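Local coordinates for A rubisco-like protein (PDB 3NWR), which is a RuBisCO-like protein of the RuBisCO large-chain family, probably a lyase, whose own reaction and substrate are not established, at residues 68-73 against 89-94; 134-139 against 345-350; 299-304 against 316-321. All coordinates share one frame; numbering follows the deposited sequence.

Contact 1: 68-73 against 89-94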
# COMPACT_ATOMS: atom_id res chain seq x y z
N GLU A 68 -25.38 -5.67 -14.49
CA GLU A 68 -26.32 -6.45 -13.70
C GLU A 68 -26.12 -6.16 -12.21
O GLU A 68 -24.99 -6.14 -11.72
CB GLU A 68 -26.16 -7.94 -13.98
CG GLU A 68 -27.21 -8.81 -13.31
CD GLU A 68 -27.04 -10.28 -13.62
OE1 GLU A 68 -27.96 -11.07 -13.31
OE2 GLU A 68 -25.99 -10.66 -14.18
N ALA A 69 -27.22 -5.91 -11.50
CA ALA A 69 -27.14 -5.60 -10.08
C ALA A 69 -26.78 -6.83 -9.26
O ALA A 69 -26.95 -7.96 -9.72
CB ALA A 69 -28.46 -5.01 -9.58
N ALA A 70 -26.26 -6.60 -8.06
CA ALA A 70 -25.97 -7.68 -7.13
C ALA A 70 -27.15 -7.86 -6.18
O ALA A 70 -27.81 -6.88 -5.80
CB ALA A 70 -24.69 -7.39 -6.36
N ALA A 71 -27.43 -9.10 -5.80
CA ALA A 71 -28.54 -9.40 -4.90
C ALA A 71 -28.17 -9.11 -3.45
O ALA A 71 -29.05 -8.92 -2.60
CB ALA A 71 -28.97 -10.85 -5.06
N ARG A 72 -26.87 -9.10 -3.16
CA ARG A 72 -26.37 -8.78 -1.83
C ARG A 72 -25.19 -7.83 -1.97
O ARG A 72 -24.48 -7.86 -2.97
CB ARG A 72 -25.92 -10.06 -1.12
CG ARG A 72 -24.94 -10.88 -1.94
CD ARG A 72 -24.28 -11.97 -1.11
NE ARG A 72 -23.23 -12.66 -1.87
CZ ARG A 72 -22.00 -12.18 -2.04
NH1 ARG A 72 -21.65 -11.02 -1.50
NH2 ARG A 72 -21.11 -12.87 -2.74
N PRO A 73 -24.98 -6.96 -0.96
CA PRO A 73 -23.87 -6.00 -1.01
C PRO A 73 -22.52 -6.69 -0.87
O PRO A 73 -22.36 -7.59 -0.04
CB PRO A 73 -24.13 -5.10 0.21
CG PRO A 73 -24.97 -5.95 1.14
CD PRO A 73 -25.80 -6.83 0.26
N TRP A 89 -28.25 -3.96 -5.09
CA TRP A 89 -26.99 -3.23 -5.11
C TRP A 89 -26.49 -3.08 -6.53
O TRP A 89 -25.90 -3.99 -7.11
CB TRP A 89 -25.98 -3.88 -4.16
CG TRP A 89 -26.41 -3.64 -2.77
CD1 TRP A 89 -26.01 -2.62 -1.95
CD2 TRP A 89 -27.41 -4.36 -2.04
NE1 TRP A 89 -26.67 -2.69 -0.75
CE2 TRP A 89 -27.53 -3.75 -0.78
CE3 TRP A 89 -28.19 -5.49 -2.33
CZ2 TRP A 89 -28.41 -4.22 0.19
CZ3 TRP A 89 -29.07 -5.95 -1.36
CH2 TRP A 89 -29.17 -5.32 -0.12
N ARG A 90 -26.79 -1.92 -7.10
CA ARG A 90 -26.53 -1.66 -8.50
C ARG A 90 -25.04 -1.61 -8.79
O ARG A 90 -24.24 -1.21 -7.94
CB ARG A 90 -27.24 -0.37 -8.93
CG ARG A 90 -28.74 -0.41 -8.63
CD ARG A 90 -29.39 0.97 -8.74
NE ARG A 90 -29.37 1.45 -10.12
CZ ARG A 90 -29.94 2.58 -10.52
NH1 ARG A 90 -30.56 3.36 -9.64
NH2 ARG A 90 -29.87 2.94 -11.79
N ARG A 91 -24.67 -2.01 -10.00
CA ARG A 91 -23.28 -2.00 -10.41
C ARG A 91 -23.11 -1.21 -11.68
O ARG A 91 -23.98 -1.21 -12.55
CB ARG A 91 -22.77 -3.43 -10.59
CG ARG A 91 -22.63 -4.19 -9.27
CD ARG A 91 -22.44 -5.68 -9.48
NE ARG A 91 -21.19 -5.99 -10.16
CZ ARG A 91 -21.12 -6.42 -11.42
NH1 ARG A 91 -22.22 -6.58 -12.14
NH2 ARG A 91 -19.93 -6.68 -11.96
N ALA A 92 -21.99 -0.50 -11.80
CA ALA A 92 -21.71 0.25 -13.01
C ALA A 92 -20.22 0.39 -13.26
O ALA A 92 -19.43 0.46 -12.32
CB ALA A 92 -22.36 1.63 -12.94
N ARG A 93 -19.85 0.41 -14.54
CA ARG A 93 -18.51 0.80 -14.94
C ARG A 93 -18.54 2.28 -15.24
O ARG A 93 -19.43 2.75 -15.95
CB ARG A 93 -18.04 0.03 -16.19
CG ARG A 93 -16.57 0.29 -16.52
CD ARG A 93 -16.08 -0.44 -17.77
NE ARG A 93 -14.70 -0.08 -18.07
CZ ARG A 93 -13.66 -0.91 -17.95
NH1 ARG A 93 -13.85 -2.16 -17.56
NH2 ARG A 93 -12.43 -0.48 -18.24
N ILE A 94 -17.60 3.03 -14.68
CA ILE A 94 -17.58 4.47 -14.91
C ILE A 94 -16.20 4.93 -15.33
O ILE A 94 -15.20 4.25 -15.06
CB ILE A 94 -18.02 5.25 -13.66
CG1 ILE A 94 -16.98 5.12 -12.55
CG2 ILE A 94 -19.40 4.77 -13.19
CD1 ILE A 94 -17.25 6.00 -11.36
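R91 NH1 donates to E68 O over 2.8 Å, while A70 and W89 exchange two backbone bonds, A70 N to W89 O and W89 N to A70 O. A70 and W89 are thereby a hydrogen-bonded antiparallel pair, where strand 60-70 runs out beside the start of strand 89-99 in the antiparallel sheet of the RuBisCO-type N-terminal domain. The short axes are inclined at 136°, a strongly twisted antiparallel pairing.

The arginine bond is well directed: E68 O lies in the guanidinium plane and the donor lies in the carbonyl plane. A bend at chi3 turns NE back from the extended course of the chain. R91 CD is itself 3.4 Å from E68 O. R90 instead forms a salt bridge with E66, outside the contact.

Packing is dominated by the W89 indole. Its CG lies beside the backbone N (chi1 -71°), and the indole packs against residues 71-73. P73 covers one face, its CB 3.6 Å from W89 NE1. A71 O approaches the rim near the ring plane, 3.2 Å from W89 CZ3, and W89 also touches P24 and T125. The CH-pi contact is nearly ideal: P73 CD stands 3.5 Å from the centroid of the six-membered ring of W89, only 2° off its normal.

Contact 2: 134-139 against 345-350; sequences LPASYR and AGCDDA
R139 and D349 form the salt bridge of this contact, meeting tip to tip: R139 NE donates to D349 OD2 over 2.6 Å, with an N-H...O angle of 165°. The oxygen lies almost in the guanidinium plane and receives the proton on its anti lone pair, the one turned away from OD1. The two planar groups are nevertheless 56° apart, and one N-H...O bond, from NE, makes the direct link. R139 CG is anti to the backbone N, and the bend at chi2 (-90°) sets CD 3.4 Å from D349 OD2.

One water adds a bridge, accepting from R139 NH2 at 3.0 Å and donating to D349 O at 2.6 Å. The guanidinium thus reaches the backbone of D349 through this water.

In the fold, this contact ties short helix 136-139, which follows the last strand of the N-terminal sheet, to the loop leading into strand 352-355 of the catalytic TIM barrel. Further partners fix both buried charges: D349 OD1 forms a salt bridge with R309 and accepts from L343 N, while R139 NH1 donates to E143 O.

Van der Waals packing is slight. A136 CB rests 3.8 Å from A345 O. It also lies near C347 SG, which in turn approaches the aliphatic R139 CD, but this holds for one of two conformers of C347, and the contacts of the sulfur are tentative.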
# COMPACT_ATOMS: atom_id res chain seq x y z
N LEU A 134 -3.02 7.80 -19.35
CA LEU A 134 -2.26 9.03 -19.20
C LEU A 134 -1.72 9.50 -20.55
O LEU A 134 -1.31 8.67 -21.37
CB LEU A 134 -1.08 8.80 -18.25
CG LEU A 134 -1.34 8.89 -16.73
CD1 LEU A 134 -2.42 7.93 -16.27
CD2 LEU A 134 -0.06 8.64 -15.94
N PRO A 135 -1.70 10.82 -20.79
CA PRO A 135 -1.06 11.33 -22.00
C PRO A 135 0.44 11.08 -21.94
O PRO A 135 1.03 11.09 -20.86
CB PRO A 135 -1.32 12.85 -21.94
CG PRO A 135 -2.40 13.04 -20.93
CD PRO A 135 -2.29 11.89 -19.96
N ALA A 136 1.05 10.87 -23.10
CA ALA A 136 2.49 10.66 -23.18
C ALA A 136 3.28 11.80 -22.55
O ALA A 136 4.29 11.57 -21.87
CB ALA A 136 2.91 10.46 -24.64
N SER A 137 2.85 13.03 -22.78
CA SER A 137 3.56 14.20 -22.26
C SER A 137 3.55 14.23 -20.73
O SER A 137 4.47 14.76 -20.11
CB SER A 137 2.98 15.49 -22.83
OG SER A 137 1.59 15.62 -22.54
N TYR A 138 2.51 13.67 -20.13
CA TYR A 138 2.45 13.56 -18.67
C TYR A 138 3.33 12.41 -18.19
O TYR A 138 4.11 12.56 -17.24
CB TYR A 138 1.00 13.37 -18.23
CG TYR A 138 0.75 13.38 -16.74
CD1 TYR A 138 1.09 14.48 -15.96
CD2 TYR A 138 0.14 12.29 -16.12
CE1 TYR A 138 0.84 14.49 -14.58
CE2 TYR A 138 -0.11 12.29 -14.75
CZ TYR A 138 0.25 13.39 -13.99
OH TYR A 138 -0.01 13.40 -12.63
N ARG A 139 3.20 11.25 -18.83
CA ARG A 139 4.03 10.10 -18.48
C ARG A 139 5.52 10.44 -18.48
O ARG A 139 6.29 9.98 -17.64
CB ARG A 139 3.75 8.95 -19.46
CG ARG A 139 4.31 7.58 -19.04
CD ARG A 139 5.73 7.35 -19.56
NE ARG A 139 6.29 6.11 -19.02
CZ ARG A 139 6.91 6.04 -17.86
NH1 ARG A 139 7.08 7.13 -17.12
NH2 ARG A 139 7.39 4.87 -17.42
N ALA A 345 1.17 6.39 -26.37
CA ALA A 345 1.69 6.31 -27.73
C ALA A 345 3.13 6.82 -27.81
O ALA A 345 3.44 7.93 -27.38
CB ALA A 345 0.80 7.08 -28.69
N GLY A 346 4.01 5.98 -28.37
CA GLY A 346 5.38 6.37 -28.63
C GLY A 346 6.34 6.44 -27.45
O GLY A 346 7.46 6.92 -27.60
N CYS A 347 5.90 5.95 -26.29
CA CYS A 347 6.72 6.01 -25.08
C CYS A 347 7.82 4.96 -25.03
O CYS A 347 8.88 5.19 -24.44
CB CYS A 347 5.83 5.91 -23.83
SG CYS A 347 4.90 7.41 -23.47
N ASP A 348 7.57 3.81 -25.64
CA ASP A 348 8.54 2.70 -25.65
C ASP A 348 9.06 2.36 -24.25
O ASP A 348 10.27 2.29 -24.02
CB ASP A 348 9.71 3.01 -26.58
CG ASP A 348 10.65 1.83 -26.75
OD1 ASP A 348 10.17 0.68 -26.81
OD2 ASP A 348 11.88 2.06 -26.82
N ASP A 349 8.14 2.14 -23.32
CA ASP A 349 8.49 1.99 -21.91
C ASP A 349 8.00 0.66 -21.32
O ASP A 349 7.69 0.57 -20.13
CB ASP A 349 7.87 3.16 -21.13
CG ASP A 349 6.36 3.21 -21.26
OD1 ASP A 349 5.77 2.34 -21.92
OD2 ASP A 349 5.74 4.13 -20.69
N ALA A 350 7.94 -0.38 -22.15
CA ALA A 350 7.50 -1.68 -21.66
C ALA A 350 8.42 -2.19 -20.55
O ALA A 350 9.60 -1.82 -20.49
CB ALA A 350 7.43 -2.70 -22.81
O HOH W 1 7.10 1.95 -17.95

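Contact 3: 299-304 against 316-321; sequences MSFQAY and MHVHGL
M316 sets its methyl against the notch formed by the rims of F301 and Y304, which project from the first turn of helix 301-309. CE, the bump, lies 3.9 Å from Y304 CE2 and 4.1 Å from F301 CZ, approaching both rings obliquely. Bends at chi2 (-73°) and chi3 (-76°) fold the thioether, and the second of them brings CE round to the tyrosine; the methionine and F301 run alongside in opposite senses. In both aromatic side chains CG is anti to the backbone N. The segments bury 166 Å² in all, with the nearest CA pair, F301 and V318, 8.8 Å apart.

The helix and strand 315-319 belong to a beta-alpha-beta unit of the TIM barrel, beginning at strand 280-284, and this buried interface packs the helix against the barrel strand.

The polar ends are engaged elsewhere, Y304 OH with N263 and H317 NE2 with H282. S335 and D338 of helix 329-340 touch the F301 phenyl. Further along the strand, F301 CE1 faces the backbone at H317 O, 3.6 Å away, and F301 CZ meets the V318 side chain at CG1, 4.3 Å away.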
# COMPACT_ATOMS: atom_id res chain seq x y z
N MET A 299 -7.74 -2.55 -6.72
CA MET A 299 -7.09 -2.08 -7.93
C MET A 299 -6.78 -3.25 -8.85
O MET A 299 -6.09 -4.18 -8.46
CB MET A 299 -5.80 -1.34 -7.57
CG MET A 299 -5.31 -0.39 -8.61
SD MET A 299 -3.83 0.47 -8.03
CE MET A 299 -4.37 1.26 -6.53
N SER A 300 -7.30 -3.20 -10.08
CA SER A 300 -6.90 -4.18 -11.10
C SER A 300 -5.47 -3.91 -11.55
O SER A 300 -4.93 -2.81 -11.36
CB SER A 300 -7.83 -4.11 -12.31
OG SER A 300 -9.17 -4.35 -11.93
N PHE A 301 -4.85 -4.91 -12.16
CA PHE A 301 -3.42 -4.81 -12.45
C PHE A 301 -3.10 -3.68 -13.43
O PHE A 301 -2.09 -3.02 -13.30
CB PHE A 301 -2.86 -6.15 -12.96
CG PHE A 301 -1.36 -6.17 -13.09
CD1 PHE A 301 -0.55 -6.41 -11.98
CD2 PHE A 301 -0.77 -5.98 -14.32
CE1 PHE A 301 0.85 -6.45 -12.12
CE2 PHE A 301 0.61 -6.02 -14.47
CZ PHE A 301 1.42 -6.25 -13.36
N GLN A 302 -3.96 -3.46 -14.43
CA GLN A 302 -3.66 -2.42 -15.42
C GLN A 302 -3.35 -1.09 -14.75
O GLN A 302 -2.37 -0.41 -15.08
CB GLN A 302 -4.84 -2.26 -16.39
CG GLN A 302 -4.51 -1.58 -17.70
CD GLN A 302 -4.20 -0.11 -17.56
OE1 GLN A 302 -4.69 0.57 -16.65
NE2 GLN A 302 -3.38 0.40 -18.47
N ALA A 303 -4.20 -0.71 -13.79
CA ALA A 303 -4.03 0.54 -13.07
C ALA A 303 -2.80 0.48 -12.15
O ALA A 303 -1.98 1.41 -12.13
CB ALA A 303 -5.28 0.87 -12.26
N TYR A 304 -2.70 -0.60 -11.38
CA TYR A 304 -1.59 -0.81 -10.46
C TYR A 304 -0.24 -0.69 -11.17
O TYR A 304 0.66 0.04 -10.72
CB TYR A 304 -1.74 -2.21 -9.85
CG TYR A 304 -0.69 -2.61 -8.84
CD1 TYR A 304 -0.67 -2.07 -7.55
CD2 TYR A 304 0.26 -3.58 -9.16
CE1 TYR A 304 0.30 -2.46 -6.62
CE2 TYR A 304 1.22 -3.99 -8.24
CZ TYR A 304 1.23 -3.43 -6.98
OH TYR A 304 2.18 -3.86 -6.08
N MET A 316 8.11 -6.39 -13.62
CA MET A 316 6.93 -6.55 -12.77
C MET A 316 6.48 -8.00 -12.73
O MET A 316 6.54 -8.70 -13.75
CB MET A 316 5.75 -5.70 -13.28
CG MET A 316 5.90 -4.20 -13.03
SD MET A 316 5.67 -3.69 -11.30
CE MET A 316 3.88 -3.79 -11.11
N HIS A 317 6.03 -8.45 -11.56
CA HIS A 317 5.52 -9.80 -11.39
C HIS A 317 4.07 -9.93 -11.81
O HIS A 317 3.24 -9.05 -11.51
CB HIS A 317 5.66 -10.23 -9.94
CG HIS A 317 7.02 -10.73 -9.60
ND1 HIS A 317 7.29 -12.08 -9.47
CD2 HIS A 317 8.20 -10.09 -9.41
CE1 HIS A 317 8.58 -12.24 -9.20
NE2 HIS A 317 9.15 -11.04 -9.16
N VAL A 318 3.76 -11.05 -12.47
CA VAL A 318 2.41 -11.33 -12.94
C VAL A 318 1.86 -12.66 -12.43
O VAL A 318 0.76 -13.07 -12.82
CB VAL A 318 2.34 -11.32 -14.48
CG1 VAL A 318 2.77 -9.96 -15.02
CG2 VAL A 318 3.19 -12.43 -15.10
N HIS A 319 2.60 -13.30 -11.54
CA HIS A 319 2.30 -14.65 -11.07
C HIS A 319 2.34 -15.61 -12.25
O HIS A 319 3.17 -15.40 -13.13
CB HIS A 319 1.07 -14.67 -10.17
CG HIS A 319 1.32 -14.01 -8.84
ND1 HIS A 319 0.39 -13.99 -7.82
CD2 HIS A 319 2.41 -13.36 -8.37
CE1 HIS A 319 0.90 -13.35 -6.78
NE2 HIS A 319 2.13 -12.96 -7.09
N GLY A 320 1.53 -16.66 -12.29
CA GLY A 320 1.78 -17.66 -13.32
C GLY A 320 0.60 -18.48 -13.77
O GLY A 320 -0.34 -18.70 -13.02
N LEU A 321 0.67 -18.95 -15.02
CA LEU A 321 -0.35 -19.85 -15.55
C LEU A 321 -0.27 -21.20 -14.85
O LEU A 321 0.81 -21.72 -14.60
CB LEU A 321 -0.15 -20.01 -17.06
CG LEU A 321 -0.27 -18.68 -17.82
CD1 LEU A 321 -0.00 -18.90 -19.29
CD2 LEU A 321 -1.63 -18.02 -17.58

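In the fold
The contacts sample three places in a RuBisCO-type chain: contact 1 at the outer edge of the N-terminal sheet, contact 2 between that domain and the barrel, and contact 3 in the helix-strand layer of the barrel. Contact 3 is nested in the loop of sequence closed by contact 2, whose segments are 206 residues apart; their centres are about 19 Å apart and their nearest atoms about 7 Å. R309, which pairs with D349 of contact 2, ends the helix that begins in contact 3. Contact 1 lies farther off, its centre about 34 Å from that of contact 2 and 24 Å from that of contact 3. A glycerol, probably from crystallisation, lies about 5 Å from the D349 side chain.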